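Local coordinates for uncharacterized protein YacP (Bacillus subtilis, PDB 5MQ8) that acts as an endoribonuclease, known as Rae1, involved in ribosome-dependent mRNA decay, at residues V50-H55 with V69-T74; E28-L33 with K58-K63; L5-N10 with V100-Y105. One frame throughout, in Å; residues are numbered along the deposited sequence.

Interaction 1: residues V50-H55 with V69-T74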
# COMPACT_ATOMS: atom_id res chain seq x y z
N VAL A 50 -15.29 17.11 -7.55
CA VAL A 50 -16.14 16.10 -8.18
C VAL A 50 -17.60 16.38 -7.83
O VAL A 50 -17.95 16.44 -6.65
CB VAL A 50 -15.69 14.64 -7.85
CG1 VAL A 50 -16.50 13.62 -8.65
CG2 VAL A 50 -14.20 14.46 -8.13
N VAL A 51 -18.42 16.55 -8.86
CA VAL A 51 -19.85 16.83 -8.74
C VAL A 51 -20.66 15.60 -9.14
O VAL A 51 -20.58 15.12 -10.28
CB VAL A 51 -20.26 18.11 -9.53
CG1 VAL A 51 -21.77 18.37 -9.45
CG2 VAL A 51 -19.49 19.32 -9.01
N PHE A 52 -21.43 15.10 -8.20
CA PHE A 52 -22.28 13.95 -8.39
C PHE A 52 -23.74 14.36 -8.38
O PHE A 52 -24.19 15.08 -7.48
CB PHE A 52 -22.05 12.89 -7.30
CG PHE A 52 -20.72 12.17 -7.37
CD1 PHE A 52 -20.44 11.29 -8.41
CD2 PHE A 52 -19.78 12.31 -6.36
CE1 PHE A 52 -19.22 10.60 -8.46
CE2 PHE A 52 -18.56 11.62 -6.40
CZ PHE A 52 -18.29 10.77 -7.46
N ASP A 53 -24.48 13.89 -9.38
CA ASP A 53 -25.91 14.12 -9.46
C ASP A 53 -26.49 13.24 -8.31
O ASP A 53 -26.32 12.02 -8.33
CB ASP A 53 -26.44 13.66 -10.83
CG ASP A 53 -27.92 13.92 -11.02
OD1 ASP A 53 -28.73 13.34 -10.26
OD2 ASP A 53 -28.27 14.72 -11.91
N ALA A 54 -27.11 13.89 -7.30
CA ALA A 54 -27.67 13.22 -6.10
C ALA A 54 -28.78 12.18 -6.38
O ALA A 54 -29.00 11.30 -5.54
CB ALA A 54 -28.16 14.26 -5.11
N HIS A 55 -29.47 12.28 -7.53
CA HIS A 55 -30.51 11.31 -7.89
C HIS A 55 -29.97 10.04 -8.55
O HIS A 55 -30.70 9.04 -8.62
CB HIS A 55 -31.61 11.95 -8.75
CG HIS A 55 -32.47 12.87 -7.95
ND1 HIS A 55 -33.42 12.37 -7.07
CD2 HIS A 55 -32.41 14.21 -7.83
CE1 HIS A 55 -33.95 13.43 -6.48
NE2 HIS A 55 -33.36 14.56 -6.90
N VAL A 69 -9.78 15.55 -2.28
CA VAL A 69 -10.86 15.80 -3.25
C VAL A 69 -12.09 16.38 -2.62
O VAL A 69 -12.69 15.75 -1.74
CB VAL A 69 -11.25 14.51 -4.05
CG1 VAL A 69 -12.05 14.86 -5.29
CG2 VAL A 69 -10.04 13.69 -4.42
N GLU A 70 -12.55 17.51 -3.15
CA GLU A 70 -13.81 18.07 -2.72
C GLU A 70 -14.91 17.34 -3.52
O GLU A 70 -14.84 17.27 -4.75
CB GLU A 70 -13.85 19.58 -2.98
CG GLU A 70 -15.08 20.25 -2.39
CD GLU A 70 -15.10 21.76 -2.47
OE1 GLU A 70 -16.15 22.34 -2.11
OE2 GLU A 70 -14.08 22.37 -2.86
N VAL A 71 -15.88 16.77 -2.82
CA VAL A 71 -16.99 16.03 -3.41
C VAL A 71 -18.28 16.77 -3.10
O VAL A 71 -18.59 17.00 -1.93
CB VAL A 71 -17.00 14.56 -2.92
CG1 VAL A 71 -18.26 13.84 -3.36
CG2 VAL A 71 -15.75 13.81 -3.40
N ILE A 72 -19.03 17.16 -4.16
CA ILE A 72 -20.27 17.92 -4.03
C ILE A 72 -21.42 17.19 -4.69
O ILE A 72 -21.30 16.73 -5.82
CB ILE A 72 -20.10 19.38 -4.55
CG1 ILE A 72 -19.23 20.19 -3.58
CG2 ILE A 72 -21.46 20.10 -4.73
CD1 ILE A 72 -18.67 21.42 -4.11
N PHE A 73 -22.54 17.06 -3.97
CA PHE A 73 -23.75 16.46 -4.50
C PHE A 73 -24.70 17.59 -4.88
O PHE A 73 -24.74 18.62 -4.20
CB PHE A 73 -24.37 15.49 -3.49
CG PHE A 73 -23.68 14.15 -3.45
CD1 PHE A 73 -22.49 13.98 -2.74
CD2 PHE A 73 -24.19 13.06 -4.14
CE1 PHE A 73 -21.83 12.75 -2.73
CE2 PHE A 73 -23.53 11.82 -4.11
CZ PHE A 73 -22.35 11.68 -3.41
N THR A 74 -25.44 17.43 -6.00
CA THR A 74 -26.40 18.45 -6.45
C THR A 74 -27.61 18.50 -5.49
O THR A 74 -27.80 17.58 -4.69
CB THR A 74 -26.86 18.17 -7.89
OG1 THR A 74 -27.46 16.87 -7.98
CG2 THR A 74 -25.75 18.32 -8.91
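Val50, Val51 and Phe52 pair in parallel with Val71, Ile72 and Phe73, a compact example of how an edge strand joins a sheet. In the backbone bonding, Val50 N donates to Glu70 O at 2.8 Å and Val50 O accepts from Ile72 N; Phe52 repeats the pattern, its N reaching Ile72 O and its O receiving Thr74 N at 3.0 Å. Val51 bonds instead on its other flank, toward strand 3-7. Past the last bridge a side chain continues the series. Thr74 OG1, set between the backbone N and the carbonyl carbon (chi1 58°), accepts the N-H of Ala54 at 3.1 Å in a nearly straight bond, and Asp53 OD1 closes an Asx turn with His55 N.

The apolar contacts are richest on the face of Val50 and Phe52. Phe52 CB stands over the face of the Phe73 ring in a CH-pi contact, 4.0 Å from its centroid, and the two ring planes incline at 34°. Val71 CG1 touches the Phe52 ring at its edge, 3.7 Å from CD2, while Val50 CG2 meets Val69 CG1 at 3.6 Å. On the other face Val51 CG1 meets Thr74 CG2 at 4.0 Å.

Helix 23-44 packs on the Val50 and Phe52 face and helix 80-90 on that of Val51 and Ile72, the alpha/beta/alpha layering of the PIN-like fold.

Interaction 2: residues E28-L33 with K58-K63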
# COMPACT_ATOMS: atom_id res chain seq x y z
N GLU A 28 -19.46 1.81 -5.25
CA GLU A 28 -18.10 1.39 -5.51
C GLU A 28 -17.47 2.24 -6.61
O GLU A 28 -16.32 2.66 -6.46
CB GLU A 28 -18.02 -0.11 -5.84
CG GLU A 28 -18.06 -0.96 -4.58
CD GLU A 28 -18.14 -2.47 -4.75
OE1 GLU A 28 -17.65 -3.01 -5.77
OE2 GLU A 28 -18.67 -3.12 -3.82
N ALA A 29 -18.24 2.54 -7.68
CA ALA A 29 -17.75 3.37 -8.79
C ALA A 29 -17.38 4.80 -8.31
O ALA A 29 -16.35 5.34 -8.72
CB ALA A 29 -18.77 3.42 -9.90
N ARG A 30 -18.21 5.36 -7.41
CA ARG A 30 -18.03 6.67 -6.79
C ARG A 30 -16.72 6.68 -5.97
O ARG A 30 -15.90 7.58 -6.14
CB ARG A 30 -19.25 7.00 -5.92
CG ARG A 30 -19.13 8.23 -5.04
CD ARG A 30 -19.01 7.83 -3.59
NE ARG A 30 -20.31 7.74 -2.95
CZ ARG A 30 -20.55 7.07 -1.83
NH1 ARG A 30 -19.58 6.39 -1.23
NH2 ARG A 30 -21.76 7.06 -1.31
N ASP A 31 -16.52 5.67 -5.12
CA ASP A 31 -15.34 5.51 -4.29
C ASP A 31 -14.05 5.39 -5.11
O ASP A 31 -13.07 6.05 -4.78
CB ASP A 31 -15.50 4.30 -3.36
CG ASP A 31 -16.52 4.49 -2.24
OD1 ASP A 31 -16.94 5.64 -2.01
OD2 ASP A 31 -16.88 3.48 -1.58
N VAL A 32 -14.06 4.55 -6.18
CA VAL A 32 -12.90 4.37 -7.06
C VAL A 32 -12.58 5.70 -7.75
O VAL A 32 -11.41 6.11 -7.75
CB VAL A 32 -13.07 3.19 -8.06
CG1 VAL A 32 -11.90 3.14 -9.05
CG2 VAL A 32 -13.20 1.86 -7.32
N LEU A 33 -13.63 6.40 -8.27
CA LEU A 33 -13.46 7.69 -8.93
C LEU A 33 -12.83 8.73 -8.01
O LEU A 33 -11.90 9.42 -8.44
CB LEU A 33 -14.79 8.19 -9.55
CG LEU A 33 -14.77 9.57 -10.21
CD1 LEU A 33 -13.79 9.62 -11.41
CD2 LEU A 33 -16.18 9.96 -10.65
N LYS A 58 -25.11 7.44 -5.08
CA LYS A 58 -25.26 7.24 -3.64
C LYS A 58 -24.53 8.33 -2.87
O LYS A 58 -23.35 8.60 -3.13
CB LYS A 58 -24.73 5.84 -3.27
CG LYS A 58 -24.65 5.53 -1.78
CD LYS A 58 -25.91 4.94 -1.18
CE LYS A 58 -25.97 5.18 0.31
NZ LYS A 58 -24.92 4.42 1.05
N GLY A 59 -25.25 8.95 -1.93
CA GLY A 59 -24.73 10.00 -1.07
C GLY A 59 -23.71 9.46 -0.08
O GLY A 59 -23.73 8.27 0.26
N LEU A 60 -22.78 10.34 0.33
CA LEU A 60 -21.70 10.04 1.27
C LEU A 60 -22.22 9.65 2.66
O LEU A 60 -21.69 8.71 3.26
CB LEU A 60 -20.74 11.24 1.36
CG LEU A 60 -19.37 11.14 0.66
CD1 LEU A 60 -19.41 10.32 -0.62
CD2 LEU A 60 -18.82 12.52 0.37
N GLU A 61 -23.27 10.36 3.15
CA GLU A 61 -23.90 10.17 4.47
C GLU A 61 -22.84 10.33 5.58
O GLU A 61 -22.41 11.46 5.84
CB GLU A 61 -24.66 8.82 4.57
CG GLU A 61 -25.91 8.72 3.72
CD GLU A 61 -26.72 7.46 3.96
OE1 GLU A 61 -27.78 7.55 4.63
OE2 GLU A 61 -26.30 6.38 3.50
N LYS A 62 -22.37 9.21 6.17
CA LYS A 62 -21.35 9.20 7.22
C LYS A 62 -19.97 9.46 6.62
O LYS A 62 -19.26 10.34 7.10
CB LYS A 62 -21.35 7.85 7.98
CG LYS A 62 -20.42 7.80 9.18
CD LYS A 62 -20.52 6.48 9.93
CE LYS A 62 -20.08 6.60 11.37
NZ LYS A 62 -18.60 6.59 11.51
N LYS A 63 -19.60 8.68 5.56
CA LYS A 63 -18.32 8.69 4.85
C LYS A 63 -17.67 10.07 4.70
O LYS A 63 -18.24 10.98 4.09
CB LYS A 63 -18.45 8.02 3.47
CG LYS A 63 -17.85 6.62 3.40
CD LYS A 63 -18.28 5.90 2.12
CE LYS A 63 -17.84 4.45 2.11
NZ LYS A 63 -18.46 3.68 1.00
O HOH W 1 -21.78 5.46 1.20
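Arg30 grips Lys58 O side-on with two nitrogens, NE at 3.2 Å and NH2 at 2.9 Å, an instance of one arginine tying a loop to a helix. Both bonds lie in the guanidinium plane and come to the oxygen from the same face of its peptide: NE is tilted from the carbonyl plane, whereas NH2 stands well above it. Over the centre of one guanidinium face sits Leu60 CD1, 3.6 Å from NE.

The third nitrogen turns back to the helix. Arg30 NH1 bonds to Asp31 OD1 at 2.9 Å on the syn side of the carboxylate, which should steady the rotation of the flat group. Asp31 in turn offers the syn lone pair of OD2 to Lys63 NZ at 3.0 Å, although Lys63 is poorly ordered. At the guanidinium edge a water accepts from NH2 at 3.0 Å and, weakly, from Lys58 NZ.

Further out, the side chain of Arg30 reaches the loop through two bends, at chi2 (-109°) and chi3 (-90°), which place CD and NE in succession. Its chain packs on Phe52 and Val57, and the backbone of Lys58 is bonded to Ser25 of the same helix. Ile151 of the second subunit packs against Asp31. Arg30, Asp31 and Lys63 form a salt-bridge network, but the firmer tie between helix 23-44 and the loop joining strands 47-52 and 70-73 is the arginine's two-nitrogen grip on a backbone carbonyl.

Interaction 3: residues L5-N10 with V100-Y105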
# COMPACT_ATOMS: atom_id res chain seq x y z
N LEU A 5 -13.23 20.59 -12.69
CA LEU A 5 -14.59 20.33 -12.21
C LEU A 5 -15.04 19.09 -12.95
O LEU A 5 -15.00 19.06 -14.18
CB LEU A 5 -15.52 21.54 -12.49
CG LEU A 5 -15.11 22.90 -11.87
CD1 LEU A 5 -16.12 23.99 -12.21
CD2 LEU A 5 -14.97 22.81 -10.36
N VAL A 6 -15.36 18.03 -12.21
CA VAL A 6 -15.66 16.73 -12.78
C VAL A 6 -17.13 16.35 -12.70
O VAL A 6 -17.72 16.38 -11.62
CB VAL A 6 -14.74 15.61 -12.15
CG1 VAL A 6 -14.97 14.25 -12.80
CG2 VAL A 6 -13.26 15.99 -12.21
N ASP A 7 -17.71 15.94 -13.84
CA ASP A 7 -19.07 15.42 -13.90
C ASP A 7 -18.90 13.94 -13.52
O ASP A 7 -18.57 13.10 -14.37
CB ASP A 7 -19.65 15.58 -15.32
CG ASP A 7 -21.06 15.06 -15.58
OD1 ASP A 7 -21.60 14.32 -14.72
OD2 ASP A 7 -21.59 15.31 -16.69
N GLY A 8 -19.05 13.68 -12.22
CA GLY A 8 -18.88 12.38 -11.60
C GLY A 8 -19.64 11.23 -12.21
O GLY A 8 -19.05 10.19 -12.52
N TYR A 9 -20.97 11.40 -12.38
CA TYR A 9 -21.83 10.37 -12.98
C TYR A 9 -21.40 10.04 -14.42
O TYR A 9 -21.38 8.87 -14.79
CB TYR A 9 -23.33 10.78 -12.94
CG TYR A 9 -24.24 9.73 -13.54
CD1 TYR A 9 -24.47 8.52 -12.88
CD2 TYR A 9 -24.81 9.91 -14.80
CE1 TYR A 9 -25.29 7.53 -13.45
CE2 TYR A 9 -25.61 8.93 -15.38
CZ TYR A 9 -25.86 7.75 -14.69
OH TYR A 9 -26.68 6.79 -15.24
N ASN A 10 -21.05 11.07 -15.20
CA ASN A 10 -20.60 10.89 -16.57
C ASN A 10 -19.34 10.03 -16.66
O ASN A 10 -19.26 9.19 -17.56
CB ASN A 10 -20.39 12.22 -17.28
CG ASN A 10 -20.15 12.08 -18.76
OD1 ASN A 10 -19.04 12.28 -19.26
ND2 ASN A 10 -21.19 11.72 -19.49
N VAL A 100 -13.63 21.48 -17.32
CA VAL A 100 -14.79 20.67 -16.95
C VAL A 100 -14.69 19.32 -17.64
O VAL A 100 -14.69 19.26 -18.87
CB VAL A 100 -16.15 21.35 -17.21
CG1 VAL A 100 -17.31 20.48 -16.72
CG2 VAL A 100 -16.22 22.74 -16.58
N ALA A 101 -14.62 18.25 -16.84
CA ALA A 101 -14.56 16.89 -17.37
C ALA A 101 -15.97 16.33 -17.55
O ALA A 101 -16.66 16.04 -16.57
CB ALA A 101 -13.73 16.00 -16.45
N THR A 102 -16.40 16.22 -18.82
CA THR A 102 -17.70 15.68 -19.25
C THR A 102 -17.74 15.41 -20.76
O THR A 102 -17.22 16.19 -21.56
CB THR A 102 -18.90 16.55 -18.77
OG1 THR A 102 -20.11 15.82 -18.95
CG2 THR A 102 -18.99 17.92 -19.46
N SER A 103 -18.40 14.31 -21.13
CA SER A 103 -18.68 13.92 -22.52
C SER A 103 -20.19 14.00 -22.78
O SER A 103 -20.66 13.56 -23.83
CB SER A 103 -18.15 12.52 -22.81
OG SER A 103 -16.76 12.57 -23.03
N ASP A 104 -20.97 14.56 -21.82
CA ASP A 104 -22.42 14.69 -21.95
C ASP A 104 -22.81 15.87 -22.83
O ASP A 104 -22.28 16.96 -22.66
CB ASP A 104 -23.10 14.82 -20.58
CG ASP A 104 -24.59 15.11 -20.68
OD1 ASP A 104 -25.37 14.15 -20.93
OD2 ASP A 104 -24.97 16.31 -20.59
N TYR A 105 -23.81 15.66 -23.70
CA TYR A 105 -24.34 16.72 -24.56
C TYR A 105 -25.86 16.86 -24.43
O TYR A 105 -26.47 17.66 -25.14
CB TYR A 105 -23.88 16.53 -26.02
CG TYR A 105 -22.41 16.82 -26.24
CD1 TYR A 105 -21.46 15.82 -26.12
CD2 TYR A 105 -21.98 18.10 -26.60
CE1 TYR A 105 -20.10 16.08 -26.33
CE2 TYR A 105 -20.63 18.37 -26.83
CZ TYR A 105 -19.69 17.36 -26.69
OH TYR A 105 -18.36 17.62 -26.90
O HOH W 2 -21.85 10.71 -22.49
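Leu5 and Val6 pair in parallel with Val100 and Ala101 in the interior of the sheet, and at the strand ends this buried contact changes from backbone pairing to a polar network of side chains. Ala101 supplies both backbone bonds: its N donates to Leu5 O at 2.8 Å and its O accepts from Asp7 N at 2.9 Å. Apolar contact between the strands is light, with Val6 CG1 4.2 Å from Ala101 CB; helix 80-90 packs on the face of Leu5 and Val100, and Leu124 of helix 121-145 on that of Val6 and Ala101.

At Asp7 the chain passes from strand to helix. With CG anti to the backbone N (chi1 178°), its carboxylate spans both segments: OD1 takes a weak N-cap bond from Asn10 N, and OD2 receives the hydroxyl of Thr102 OG1 at 2.7 Å, on its anti side and somewhat out of the carboxylate plane. The C-terminal edge of a parallel sheet is where PIN-domain nucleases gather the acidic residues of their metal-dependent site. Asp7 lies at that edge, with its OD2 5.3 Å from Asp104 OD2, a placement consistent with such a site. The second carboxylate is positioned by its own neighbours, Thr106, Glu107 and Trp109.

Thr102 OG1 also accepts from Asp104 N at 3.3 Å, closing an ST turn, so a single hydroxyl couples Asp7 to the backbone of the loop. Asn10, one helical turn after Asp7, binds the same loop. Its OD1 receives Ser103 N at 2.8 Å, the donor standing 46° above the amide carbonyl plane, while ND2 donates to a water that in turn bonds weakly to Ser103 O.

Interactions 1 and 3 belong to one sheet, their centres about 11 Å apart: strand 47-52 lies beside strand 3-7, Val51 N being 2.8 Å from Val6 O, a probable hydrogen bond, and Val51 O reaching Gly8 N at the start of helix 8-14. Interaction 2 packs against interaction 1, their centres about 10 Å apart, with Phe52 CZ 3.6 Å from Arg30 CG and Phe73 CZ 3.7 Å from Gly59 CA. Between interactions 2 and 3 the centres are about 17 Å apart, yet Leu33 CD2 still touches Gly8 O at 3.4 Å. The end of the sheet carrying Asp7 and Asp104, where related PIN-domain nucleases have their active site, thus lies nearer interaction 1 than interaction 2.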